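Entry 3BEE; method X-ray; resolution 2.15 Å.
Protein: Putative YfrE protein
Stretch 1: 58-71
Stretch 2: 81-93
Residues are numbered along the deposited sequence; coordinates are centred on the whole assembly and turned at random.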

# COMPACT_ATOMS: atom_id res chain seq x y z
N ARG A 58 -7.69 5.72 9.77
CA ARG A 58 -7.72 6.82 8.81
C ARG A 58 -8.40 6.30 7.55
O ARG A 58 -7.74 6.04 6.54
CB ARG A 58 -6.31 7.37 8.52
CG ARG A 58 -5.64 7.98 9.75
CD ARG A 58 -4.31 8.61 9.43
NE ARG A 58 -3.39 7.66 8.82
CZ ARG A 58 -2.42 7.02 9.47
NH1 ARG A 58 -2.24 7.22 10.77
NH2 ARG A 58 -1.62 6.19 8.81
N PHE A 59 -9.72 6.15 7.61
CA PHE A 59 -10.46 5.43 6.57
C PHE A 59 -10.48 6.20 5.25
O PHE A 59 -10.42 5.62 4.17
CB PHE A 59 -11.89 5.06 7.07
CG PHE A 59 -11.88 4.09 8.23
CD1 PHE A 59 -11.26 2.83 8.10
CD2 PHE A 59 -12.40 4.45 9.47
CE1 PHE A 59 -11.20 1.93 9.17
CE2 PHE A 59 -12.33 3.58 10.55
CZ PHE A 59 -11.75 2.30 10.40
N GLN A 60 -10.58 7.51 5.34
CA GLN A 60 -10.57 8.38 4.15
C GLN A 60 -9.26 8.27 3.39
O GLN A 60 -9.25 8.10 2.17
CB GLN A 60 -10.82 9.84 4.54
CG GLN A 60 -10.64 10.78 3.37
CD GLN A 60 -11.88 10.90 2.51
OE1 GLN A 60 -11.97 10.28 1.45
NE2 GLN A 60 -12.84 11.70 2.97
N GLU A 61 -8.14 8.36 4.12
CA GLU A 61 -6.84 8.23 3.51
C GLU A 61 -6.58 6.85 2.94
O GLU A 61 -5.94 6.75 1.92
CB GLU A 61 -5.74 8.63 4.49
CG GLU A 61 -5.88 10.10 4.82
CD GLU A 61 -5.03 10.54 5.96
OE1 GLU A 61 -3.79 10.46 5.83
OE2 GLU A 61 -5.62 11.01 6.97
N ALA A 62 -7.08 5.79 3.61
CA ALA A 62 -7.04 4.43 3.06
C ALA A 62 -7.72 4.37 1.69
O ALA A 62 -7.17 3.84 0.73
CB ALA A 62 -7.66 3.42 4.04
N ILE A 63 -8.93 4.93 1.61
CA ILE A 63 -9.70 4.95 0.36
C ILE A 63 -8.95 5.69 -0.74
O ILE A 63 -8.84 5.19 -1.87
CB ILE A 63 -11.13 5.52 0.56
CG1 ILE A 63 -11.93 4.62 1.51
CG2 ILE A 63 -11.88 5.64 -0.80
CD1 ILE A 63 -13.22 5.25 2.00
N ASP A 64 -8.41 6.86 -0.40
CA ASP A 64 -7.68 7.69 -1.36
C ASP A 64 -6.52 6.92 -1.97
O ASP A 64 -6.22 7.07 -3.14
CB ASP A 64 -7.13 8.94 -0.66
CG ASP A 64 -8.22 9.92 -0.26
OD1 ASP A 64 -9.35 9.79 -0.73
OD2 ASP A 64 -7.94 10.82 0.56
N THR A 65 -5.85 6.11 -1.15
CA THR A 65 -4.68 5.32 -1.59
C THR A 65 -5.15 4.18 -2.50
O THR A 65 -4.53 3.91 -3.52
CB THR A 65 -3.88 4.76 -0.39
OG1 THR A 65 -3.65 5.81 0.56
CG2 THR A 65 -2.54 4.19 -0.85
N TRP A 66 -6.24 3.53 -2.13
CA TRP A 66 -6.81 2.45 -2.95
C TRP A 66 -7.35 2.97 -4.27
O TRP A 66 -7.20 2.32 -5.30
CB TRP A 66 -7.90 1.68 -2.18
CG TRP A 66 -7.37 0.70 -1.17
CD1 TRP A 66 -6.31 -0.19 -1.33
CD2 TRP A 66 -7.86 0.49 0.18
NE1 TRP A 66 -6.13 -0.93 -0.17
CE2 TRP A 66 -7.06 -0.53 0.76
CE3 TRP A 66 -8.91 1.05 0.93
CZ2 TRP A 66 -7.27 -1.00 2.09
CZ3 TRP A 66 -9.12 0.61 2.23
CH2 TRP A 66 -8.29 -0.41 2.81
N VAL A 67 -7.97 4.16 -4.26
CA VAL A 67 -8.53 4.73 -5.47
C VAL A 67 -7.38 5.10 -6.43
O VAL A 67 -7.50 4.91 -7.64
CB VAL A 67 -9.46 5.93 -5.17
CG1 VAL A 67 -9.89 6.65 -6.48
CG2 VAL A 67 -10.69 5.49 -4.38
N LEU A 68 -6.28 5.60 -5.87
CA LEU A 68 -5.06 5.87 -6.61
C LEU A 68 -4.48 4.57 -7.21
O LEU A 68 -4.13 4.53 -8.38
CB LEU A 68 -4.03 6.60 -5.72
CG LEU A 68 -2.71 7.01 -6.38
CD1 LEU A 68 -2.89 8.13 -7.43
CD2 LEU A 68 -1.68 7.46 -5.34
N LEU A 69 -4.42 3.52 -6.41
CA LEU A 69 -3.97 2.21 -6.90
C LEU A 69 -4.82 1.72 -8.09
O LEU A 69 -4.28 1.15 -9.04
CB LEU A 69 -3.96 1.18 -5.76
CG LEU A 69 -3.56 -0.28 -6.06
CD1 LEU A 69 -2.23 -0.36 -6.87
CD2 LEU A 69 -3.45 -1.06 -4.77
N LEU A 70 -6.13 1.94 -8.02
CA LEU A 70 -7.06 1.51 -9.08
C LEU A 70 -6.73 2.14 -10.43
O LEU A 70 -7.13 1.60 -11.47
CB LEU A 70 -8.51 1.80 -8.69
CG LEU A 70 -9.09 0.95 -7.54
CD1 LEU A 70 -10.53 1.44 -7.13
CD2 LEU A 70 -9.13 -0.51 -7.98
N ASP A 71 -6.02 3.26 -10.44
CA ASP A 71 -5.64 3.91 -11.71
C ASP A 71 -4.48 3.20 -12.40
O ASP A 71 -4.13 3.56 -13.54
CB ASP A 71 -5.37 5.42 -11.55
CG ASP A 71 -5.81 6.20 -12.76
OD1 ASP A 71 -6.81 5.76 -13.39
OD2 ASP A 71 -5.19 7.22 -13.11
N THR A 81 -10.79 -7.03 -4.86
CA THR A 81 -10.43 -7.00 -3.43
C THR A 81 -10.25 -5.56 -2.99
O THR A 81 -10.70 -5.18 -1.91
CB THR A 81 -9.18 -7.85 -3.12
OG1 THR A 81 -9.44 -9.20 -3.50
CG2 THR A 81 -8.86 -7.83 -1.62
N ILE A 82 -9.61 -4.76 -3.84
CA ILE A 82 -9.37 -3.35 -3.54
C ILE A 82 -10.69 -2.61 -3.31
O ILE A 82 -10.83 -1.86 -2.35
CB ILE A 82 -8.55 -2.71 -4.65
CG1 ILE A 82 -7.12 -3.26 -4.63
CG2 ILE A 82 -8.54 -1.17 -4.52
CD1 ILE A 82 -6.28 -2.88 -5.89
N ILE A 83 -11.66 -2.83 -4.19
CA ILE A 83 -12.94 -2.14 -4.07
C ILE A 83 -13.78 -2.65 -2.87
O ILE A 83 -14.56 -1.89 -2.29
CB ILE A 83 -13.73 -2.22 -5.39
CG1 ILE A 83 -12.98 -1.46 -6.50
CG2 ILE A 83 -15.16 -1.65 -5.24
CD1 ILE A 83 -13.47 -1.84 -7.87
N GLU A 84 -13.64 -3.94 -2.51
CA GLU A 84 -14.21 -4.45 -1.26
C GLU A 84 -13.59 -3.73 -0.03
O GLU A 84 -14.31 -3.40 0.93
CB GLU A 84 -14.06 -5.98 -1.16
CG GLU A 84 -15.02 -6.77 -2.16
CD GLU A 84 -14.73 -8.29 -2.27
OE1 GLU A 84 -13.62 -8.74 -1.89
OE2 GLU A 84 -15.64 -9.03 -2.75
N SER A 85 -12.28 -3.49 -0.08
CA SER A 85 -11.59 -2.72 0.96
C SER A 85 -12.13 -1.29 1.06
O SER A 85 -12.37 -0.79 2.19
CB SER A 85 -10.09 -2.69 0.72
OG SER A 85 -9.56 -4.01 0.78
N ILE A 86 -12.30 -0.64 -0.09
CA ILE A 86 -12.84 0.72 -0.16
C ILE A 86 -14.22 0.72 0.47
O ILE A 86 -14.55 1.61 1.28
CB ILE A 86 -12.94 1.23 -1.63
CG1 ILE A 86 -11.55 1.62 -2.15
CG2 ILE A 86 -13.97 2.42 -1.76
CD1 ILE A 86 -11.50 1.84 -3.64
N ASN A 87 -15.02 -0.27 0.09
CA ASN A 87 -16.36 -0.33 0.62
C ASN A 87 -16.47 -0.54 2.14
O ASN A 87 -17.30 0.10 2.77
CB ASN A 87 -17.19 -1.37 -0.12
CG ASN A 87 -18.34 -0.75 -0.82
OD1 ASN A 87 -19.51 -1.01 -0.46
ND2 ASN A 87 -18.05 0.14 -1.78
N LYS A 88 -15.65 -1.42 2.69
CA LYS A 88 -15.54 -1.59 4.14
C LYS A 88 -15.17 -0.24 4.81
O LYS A 88 -15.84 0.20 5.73
CB LYS A 88 -14.50 -2.69 4.45
CG LYS A 88 -14.57 -3.31 5.84
CD LYS A 88 -13.60 -4.53 5.94
CE LYS A 88 -13.67 -5.29 7.28
NZ LYS A 88 -14.80 -6.28 7.49
N ALA A 89 -14.08 0.38 4.35
CA ALA A 89 -13.60 1.68 4.87
C ALA A 89 -14.69 2.76 4.87
O ALA A 89 -14.91 3.44 5.87
CB ALA A 89 -12.40 2.14 4.09
N LYS A 90 -15.38 2.86 3.75
CA LYS A 90 -16.47 3.81 3.54
C LYS A 90 -17.55 3.61 4.60
O LYS A 90 -18.06 4.57 5.15
CB LYS A 90 -17.02 3.58 2.13
CG LYS A 90 -18.17 4.43 1.71
CD LYS A 90 -18.36 4.32 0.18
CE LYS A 90 -19.30 3.18 -0.22
NZ LYS A 90 -19.40 3.08 -1.72
N LYS A 91 -17.88 2.36 4.90
CA LYS A 91 -18.89 2.02 5.89
C LYS A 91 -18.44 2.29 7.33
O LYS A 91 -19.25 2.35 8.22
CB LYS A 91 -19.29 0.56 5.76
CG LYS A 91 -20.20 0.22 4.56
CD LYS A 91 -20.35 -1.31 4.51
CE LYS A 91 -20.92 -1.84 3.21
NZ LYS A 91 -20.85 -3.34 3.27
N LEU A 92 -17.14 2.45 7.55
CA LEU A 92 -16.62 2.67 8.89
C LEU A 92 -16.40 4.15 9.18
O LEU A 92 -16.08 4.52 10.31
CB LEU A 92 -15.32 1.88 9.12
CG LEU A 92 -15.52 0.36 9.19
CD1 LEU A 92 -14.18 -0.32 9.19
CD2 LEU A 92 -16.43 -0.05 10.39
N MSE A 93 -16.52 4.97 8.14
CA MSE A 93 -16.38 6.40 8.31
C MSE A 93 -17.58 7.02 8.98
O MSE A 93 -17.42 8.07 9.54
CB MSE A 93 -16.15 7.10 6.98
CG MSE A 93 -14.80 6.83 6.42
SE MSE A 93 -14.61 7.69 4.71
CE MSE A 93 -16.43 7.76 4.00

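The centre of the contact is a pair of interlocked knobs, Trp66 and Ile86, one from each helix. The helix of the first stretch and the helix of the second run nearly antiparallel, their N-to-C directions 158° apart and their axes 8.9 Å apart at closest approach. The contact is built from apolar side chains and buries 730 Å² over both sides; no hydrogen bond crosses it.

Trp66 points its CA-to-CB bond toward the partner helix and, with chi1 in m, lays its indole among Ile82, Ser85, Ile86 and Ala89. Ser85 CB stands over one face of the ring, 3.5 Å from the centroid of the six-membered ring of Trp66 and only 9° off its normal, a CH-pi contact. Ala89 CB meets the ring at its edge, 4.1 Å from Trp66 CZ3. The rule is plain: a broad flat side chain is met by two small ones, which let it lie close to the opposing backbone, where Trp66 CZ3 comes within 3.5 Å of Ser85 O. The foot of the tryptophan is held as well, Trp66 CB lying 3.7 Å from both Ile82 CG2 and Ile86 CG1.

Ile86 returns the gesture, entering a hole formed by Ile63, Trp66, Val67 and Leu70. Its CA-to-CB bond points sideways, but the m,t rotamer brings its end nearer, and Ile86 CD1 reaches 3.6 Å from Leu70 CD1 and 3.8 Å from Val67 CG2. A branched, extended chain suits this place because it can touch several neighbours at once. Ile63, also m,t and also starting sideways, packs its CG2 4.0 Å from Ile86 CG2 and its CG1 3.6 Å from Ala89 CB.

Toward the C-terminal end of the first helix, leucine meets isoleucine. Buried Ile82 receives Leu69 and Leu70: Leu69 CD2 lies 3.5 Å from Ile82 CD1, and Leu70 CD2 lies 3.6 Å from Ile82 CG2. Leu70 also reaches outward, its CD1 3.8 Å from Ile83 CG1.

At the other end Phe59 CA lies 5.2 Å from Ala89 CA. The CA-to-CB bond of Ala89 points toward the first helix, and its methyl is met by Phe59 CB, 4.2 Å from Ala89 CB, as well as by Ile63 CG1. Leu92 CB lies over one face of the phenyl ring, 3.8 Å from the centroid of the Phe59 ring and 13° off the normal. Selenomethionine Met93 closes this end with a long flexible chain: Met93 CG is 3.5 Å from Phe59 CB and Met93 SE 3.9 Å from Ile63 CD1.

Beyond this the surface turns polar. Gln60 and Lys90 graze the contact, Lys90 through its CB, 4.2 Å from Ile63 CD1. Glu61, Asp64, Glu84 and Lys91 are exposed and leave the other helix untouched, so charge is kept off the seam. Polar groups that remain near the helices can be answered locally: Thr65 OG1, on a buried residue outside the contact, donates to Glu61 O at 2.8 Å, one turn back. Shape, more than directional bonding between the helices, sets the fit.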